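Local coordinates for uncharacterized protein (Candida albicans, PDB 5K04) that serves as the non-catalytic MDM20 (Naa25-family) subunit of the NatB N-terminal acetyltransferase complex, probably scaffolding the catalytic subunit, at residues S607-D610 against N611-Y614; L666-L669 against V670-I673; N693-K696 against P697-K700. All blocks are in the same frame, centred on the assembly; numbering follows the deposited sequence.

The three contacts follow one another along the C-terminal part of an all-helical chain; two are helical turns and the third is the turn between two helices. Contact 1 opens helix 608-625, contact 2 lies within helix 661-682, and contact 3 joins helix 686-695 to helix 698-703. Contact 2 lies between the other two and touches both: its centre is about 12 Å from each of theirs, which are about 20 Å apart. Leu613 CD2 meets Asn668 CB at 3.7 Å, and Ile673 CD1 meets Phe698 CD2 at 3.4 Å. Contacts 1 and 3 do not touch, their nearest atoms being about 9 Å apart. No residue of the other protein chain touches any of the three.

Contact 1: residues S607-D610 against N611-Y614; sequences SVFD and NLLY
Asp610 and Tyr614 lie side by side, one turn apart at the start of helix 608-625, and a water joins their polar ends. It donates to Asp610 OD1 at 3.1 Å and is hydrogen-bonded to Tyr614 OH at 2.9 Å. The carboxylate and the phenol ring point the same way, with their planes 45° apart. Asp610 OD1 stays 4.1 Å from Tyr614 CE2. Tyr614 CG stands beside its own backbone N, anti to the carbonyl carbon (chi1 -70°), which lays the ring back along the helix toward Asp610. Tyr614 CD2 thereby comes within 3.0 Å of Asp610 O, the same carbonyl that accepts from Tyr614 N. Leu613 CD2 lies over one face of this ring, offset toward the rim, and also borders Asp610 OD1.

The backbone donors of residues 611-614 are each taken up by the carbonyl four residues back: Asn611 N by Ser607 O, Leu612 N by Val608 O, Leu613 N by Phe609 O and Tyr614 N by Asp610 O. The shortest runs from Leu613 N to Phe609 O, 2.8 Å. In the first turn, Asp610 N is satisfied by the side chain of Ser607, reaching Ser607 OG at 3.2 Å with a nearly straight N-H...O angle of 165°.

Farther out, Tyr614 packs on Ala573, Leu576 and Lys577 of helix 571-584, while Phe609 and Leu613 face helix 661-682. The carboxylate of Asp610 in the first turn, if charged, would be expected to interact favourably with the helix dipole. By accepting from Asp610 N, Ser607 OG makes Ser607 the N-cap, the classic start of an alpha helix, here opening one of the packed helices of this all-helical subunit.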
# COMPACT_ATOMS: atom_id res chain seq x y z
N SER A 607 -0.77 20.43 -18.43
CA SER A 607 -1.60 20.96 -19.51
C SER A 607 -1.57 22.49 -19.52
O SER A 607 -1.22 23.15 -18.54
CB SER A 607 -3.04 20.50 -19.35
OG SER A 607 -3.65 21.13 -18.22
N VAL A 608 -1.97 23.06 -20.67
CA VAL A 608 -2.01 24.52 -20.80
C VAL A 608 -2.82 25.12 -19.66
O VAL A 608 -2.37 26.06 -18.99
CB VAL A 608 -2.57 24.94 -22.17
CG1 VAL A 608 -2.52 26.43 -22.31
CG2 VAL A 608 -1.79 24.28 -23.31
N PHE A 609 -4.00 24.56 -19.40
CA PHE A 609 -4.87 25.16 -18.39
C PHE A 609 -4.26 25.08 -17.00
O PHE A 609 -4.30 26.05 -16.24
CB PHE A 609 -6.25 24.53 -18.39
CG PHE A 609 -7.13 25.10 -17.32
CD1 PHE A 609 -7.53 26.44 -17.37
CD2 PHE A 609 -7.53 24.34 -16.23
CE1 PHE A 609 -8.32 26.99 -16.39
CE2 PHE A 609 -8.34 24.89 -15.23
CZ PHE A 609 -8.72 26.22 -15.31
N ASP A 610 -3.70 23.91 -16.65
CA ASP A 610 -3.10 23.76 -15.33
C ASP A 610 -1.90 24.69 -15.15
O ASP A 610 -1.69 25.21 -14.06
CB ASP A 610 -2.70 22.31 -15.08
CG ASP A 610 -3.84 21.49 -14.45
OD1 ASP A 610 -4.77 22.10 -13.87
OD2 ASP A 610 -3.80 20.25 -14.52
N ASN A 611 -1.12 24.94 -16.22
CA ASN A 611 -0.04 25.91 -16.11
C ASN A 611 -0.58 27.31 -15.81
O ASN A 611 0.00 28.05 -15.01
CB ASN A 611 0.81 25.91 -17.39
CG ASN A 611 1.99 24.90 -17.31
OD1 ASN A 611 2.54 24.64 -16.24
ND2 ASN A 611 2.35 24.33 -18.45
N LEU A 612 -1.71 27.68 -16.43
CA LEU A 612 -2.32 28.98 -16.14
C LEU A 612 -2.90 29.01 -14.72
O LEU A 612 -2.71 29.99 -13.99
CB LEU A 612 -3.41 29.27 -17.17
CG LEU A 612 -4.34 30.46 -16.92
CD1 LEU A 612 -3.59 31.77 -17.09
CD2 LEU A 612 -5.52 30.39 -17.89
N LEU A 613 -3.59 27.94 -14.32
CA LEU A 613 -4.20 27.87 -13.00
C LEU A 613 -3.18 28.17 -11.90
O LEU A 613 -3.45 28.96 -10.98
CB LEU A 613 -4.82 26.48 -12.79
CG LEU A 613 -5.57 26.27 -11.45
CD1 LEU A 613 -6.80 27.18 -11.34
CD2 LEU A 613 -5.97 24.80 -11.23
N TYR A 614 -2.01 27.53 -11.97
CA TYR A 614 -1.06 27.63 -10.87
C TYR A 614 -0.25 28.91 -10.94
O TYR A 614 0.21 29.39 -9.90
CB TYR A 614 -0.17 26.38 -10.83
CG TYR A 614 -1.01 25.20 -10.38
CD1 TYR A 614 -1.55 25.18 -9.09
CD2 TYR A 614 -1.32 24.16 -11.25
CE1 TYR A 614 -2.37 24.13 -8.67
CE2 TYR A 614 -2.13 23.10 -10.83
CZ TYR A 614 -2.65 23.08 -9.54
OH TYR A 614 -3.45 22.03 -9.14
O HOH W 1 -4.67 20.41 -11.26

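Contact 2: residues L666-L669 against V670-I673; sequences LTNL and VEFI
Asn668 and Glu671 lie side by side one turn apart on helix 661-682, their amide and carboxylate planes only 12° from parallel. Asn668 OD1 and Glu671 OE1 are 3.6 Å apart, and Lys577 NZ, which hydrogen-bonds the amide oxygen and forms a salt bridge with Glu671 OE1, probably offsets the repulsion expected between them, while Gln517 NE2 also bonds OE1 and Tyr581 OH bonds OE2. A water adds a further link, donating to Asn668 O at 2.8 Å and to Glu671 OE1 at 2.7 Å; that carbonyl therefore serves the water as well as Phe672 N.

Four regular i to i+4 backbone bonds, from Leu666 O to Val670 N through Leu669 O to Ile673 N, carry the alpha helix without a break through some two turns. This buried part of helix 661-682 packs against helices 506-521, 608-625 and 698-703 in the all-helical subunit, and Phe672 meets Tyr617 of helix 608-625 edge-to-face.

Apolar contact is made by Leu669 and Ile673, whose side chains slant across each other, CG of Leu669 resting 3.9 Å from Ile673 CD1. The Ile673 CG1 branch, beside its backbone N (chi1 -64°), folds back over the turn to 3.3 Å from Leu669 O.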
# COMPACT_ATOMS: atom_id res chain seq x y z
N LEU A 666 -12.98 22.30 -14.28
CA LEU A 666 -14.04 23.16 -13.77
C LEU A 666 -14.08 23.11 -12.24
O LEU A 666 -14.28 24.14 -11.58
CB LEU A 666 -15.37 22.73 -14.39
CG LEU A 666 -16.53 23.72 -14.52
CD1 LEU A 666 -16.03 25.06 -15.02
CD2 LEU A 666 -17.56 23.14 -15.47
N THR A 667 -13.87 21.91 -11.67
CA THR A 667 -13.79 21.76 -10.22
C THR A 667 -12.63 22.58 -9.67
O THR A 667 -12.76 23.22 -8.62
CB THR A 667 -13.64 20.27 -9.86
OG1 THR A 667 -14.76 19.52 -10.34
CG2 THR A 667 -13.57 20.08 -8.37
N ASN A 668 -11.52 22.63 -10.40
CA ASN A 668 -10.37 23.39 -9.93
C ASN A 668 -10.60 24.88 -10.08
O ASN A 668 -10.18 25.67 -9.22
CB ASN A 668 -9.11 22.97 -10.68
CG ASN A 668 -8.51 21.68 -10.14
OD1 ASN A 668 -8.70 21.33 -8.96
ND2 ASN A 668 -7.79 20.96 -11.00
N LEU A 669 -11.30 25.28 -11.15
CA LEU A 669 -11.71 26.67 -11.28
C LEU A 669 -12.63 27.09 -10.14
O LEU A 669 -12.47 28.18 -9.58
CB LEU A 669 -12.40 26.91 -12.63
CG LEU A 669 -12.81 28.39 -12.80
CD1 LEU A 669 -11.57 29.30 -12.77
CD2 LEU A 669 -13.60 28.62 -14.07
N VAL A 670 -13.60 26.24 -9.78
CA VAL A 670 -14.53 26.60 -8.71
C VAL A 670 -13.78 26.79 -7.40
O VAL A 670 -14.02 27.76 -6.67
CB VAL A 670 -15.64 25.52 -8.55
CG1 VAL A 670 -16.44 25.76 -7.29
CG2 VAL A 670 -16.58 25.53 -9.72
N GLU A 671 -12.85 25.87 -7.11
CA GLU A 671 -12.06 25.94 -5.89
C GLU A 671 -11.21 27.21 -5.88
O GLU A 671 -11.10 27.90 -4.85
CB GLU A 671 -11.19 24.69 -5.77
CG GLU A 671 -10.16 24.68 -4.64
CD GLU A 671 -9.24 23.45 -4.68
OE1 GLU A 671 -8.81 23.04 -5.78
OE2 GLU A 671 -8.94 22.89 -3.60
N PHE A 672 -10.62 27.54 -7.03
CA PHE A 672 -9.80 28.74 -7.13
C PHE A 672 -10.62 30.00 -6.84
O PHE A 672 -10.14 30.93 -6.20
CB PHE A 672 -9.16 28.82 -8.52
CG PHE A 672 -8.51 30.14 -8.82
CD1 PHE A 672 -9.24 31.20 -9.38
CD2 PHE A 672 -7.16 30.34 -8.54
CE1 PHE A 672 -8.64 32.41 -9.66
CE2 PHE A 672 -6.55 31.56 -8.82
CZ PHE A 672 -7.29 32.60 -9.37
N ILE A 673 -11.87 30.03 -7.30
CA ILE A 673 -12.71 31.21 -7.06
C ILE A 673 -13.12 31.28 -5.60
O ILE A 673 -13.20 32.36 -5.02
CB ILE A 673 -13.93 31.18 -7.99
CG1 ILE A 673 -13.48 31.29 -9.44
CG2 ILE A 673 -14.89 32.31 -7.66
CD1 ILE A 673 -14.55 30.93 -10.41
O HOH W 2 -7.93 24.69 -7.78

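Contact 3: residues N693-K696 against P697-K700; sequences NLVK and PFGK
Phe698 lays one face of its ring on the backbone of Val695. Val695 CA stands 3.8 Å from the centroid of the Phe698 ring and only 5° off the ring normal, a CH-pi contact placed squarely over the centre. Val695 CG1 also comes to 3.9 Å from Phe698 CE2; the two side chains cross rather than run alongside each other. Phe698 CE1 passes 3.4 Å from Leu694 O, which lies obliquely to the ring.

The ring is carried there by its first torsion: with chi1 at -76°, CG sits beside the backbone N and is turned back over Val695. The two residues are the ends of a type I beta turn, Val695 to Phe698, closed by the hydrogen bond from Phe698 N to Val695 O at 3.2 Å. The N-H points well at the oxygen, at 162°, but the donor stands above the carbonyl plane, away from the lone pairs.

Pro697 fills the third position of the turn. Pro697 CD lies 3.1 Å from Leu694 O and 3.7 Å from Asn693 O. Across the turn a water takes up the next polar atoms, donating to Lys696 O and accepting from Lys700 N, each at 2.8 Å.

One shell farther out, Ile673 of helix 661-682 packs on both Val695 and Phe698, and Thr646 and Leu649 of helix 646-649 border the same ring. Pro697 N has no hydrogen to give, so it cannot donate the i to i-4 bond to Asn693 O, which is consistent with the break between helices 686-695 and 698-703; the turn bond, the bridging water and the CH-pi contact of the Phe698 ring are what link the two sides here.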
# COMPACT_ATOMS: atom_id res chain seq x y z
N ASN A 693 -15.16 40.84 -8.30
CA ASN A 693 -16.10 41.32 -9.31
C ASN A 693 -15.93 40.58 -10.63
O ASN A 693 -16.93 40.26 -11.30
CB ASN A 693 -15.92 42.83 -9.53
CG ASN A 693 -16.61 43.66 -8.46
OD1 ASN A 693 -17.61 43.24 -7.86
ND2 ASN A 693 -16.08 44.86 -8.22
N LEU A 694 -14.69 40.30 -11.02
CA LEU A 694 -14.43 39.67 -12.30
C LEU A 694 -14.97 38.24 -12.36
O LEU A 694 -15.40 37.79 -13.42
CB LEU A 694 -12.93 39.66 -12.59
CG LEU A 694 -12.32 40.95 -13.13
CD1 LEU A 694 -10.84 40.75 -13.41
CD2 LEU A 694 -13.04 41.36 -14.38
N VAL A 695 -14.95 37.53 -11.23
CA VAL A 695 -15.41 36.14 -11.21
C VAL A 695 -16.93 36.03 -11.14
O VAL A 695 -17.46 34.95 -11.42
CB VAL A 695 -14.79 35.36 -10.03
CG1 VAL A 695 -13.25 35.44 -10.07
CG2 VAL A 695 -15.33 35.85 -8.71
N LYS A 696 -17.62 37.12 -10.81
CA LYS A 696 -19.08 37.13 -10.70
C LYS A 696 -19.82 36.55 -11.90
O LYS A 696 -20.75 35.75 -11.70
CB LYS A 696 -19.55 38.56 -10.40
CG LYS A 696 -19.76 38.84 -8.92
CD LYS A 696 -20.64 37.76 -8.30
CE LYS A 696 -20.87 37.97 -6.80
NZ LYS A 696 -21.70 36.87 -6.22
N PRO A 697 -19.50 36.89 -13.16
CA PRO A 697 -20.30 36.39 -14.28
C PRO A 697 -19.91 35.00 -14.78
O PRO A 697 -20.52 34.53 -15.75
CB PRO A 697 -20.06 37.44 -15.37
CG PRO A 697 -18.68 37.91 -15.11
CD PRO A 697 -18.51 37.90 -13.61
N PHE A 698 -18.93 34.35 -14.16
CA PHE A 698 -18.45 33.06 -14.65
C PHE A 698 -19.58 32.04 -14.75
O PHE A 698 -19.72 31.34 -15.76
CB PHE A 698 -17.34 32.51 -13.74
CG PHE A 698 -16.00 33.18 -13.92
CD1 PHE A 698 -15.84 34.23 -14.82
CD2 PHE A 698 -14.91 32.77 -13.19
CE1 PHE A 698 -14.60 34.83 -14.98
CE2 PHE A 698 -13.68 33.36 -13.35
CZ PHE A 698 -13.53 34.39 -14.24
N GLY A 699 -20.39 31.94 -13.70
CA GLY A 699 -21.45 30.95 -13.68
C GLY A 699 -22.43 31.14 -14.82
O GLY A 699 -22.74 30.20 -15.56
N LYS A 700 -22.90 32.38 -15.00
CA LYS A 700 -23.74 32.68 -16.16
C LYS A 700 -23.02 32.38 -17.47
O LYS A 700 -23.60 31.77 -18.37
CB LYS A 700 -24.18 34.15 -16.11
CG LYS A 700 -24.91 34.61 -17.35
CD LYS A 700 -25.34 36.06 -17.24
CE LYS A 700 -26.32 36.44 -18.35
NZ LYS A 700 -26.75 37.88 -18.28
O HOH W 3 -22.78 34.54 -13.25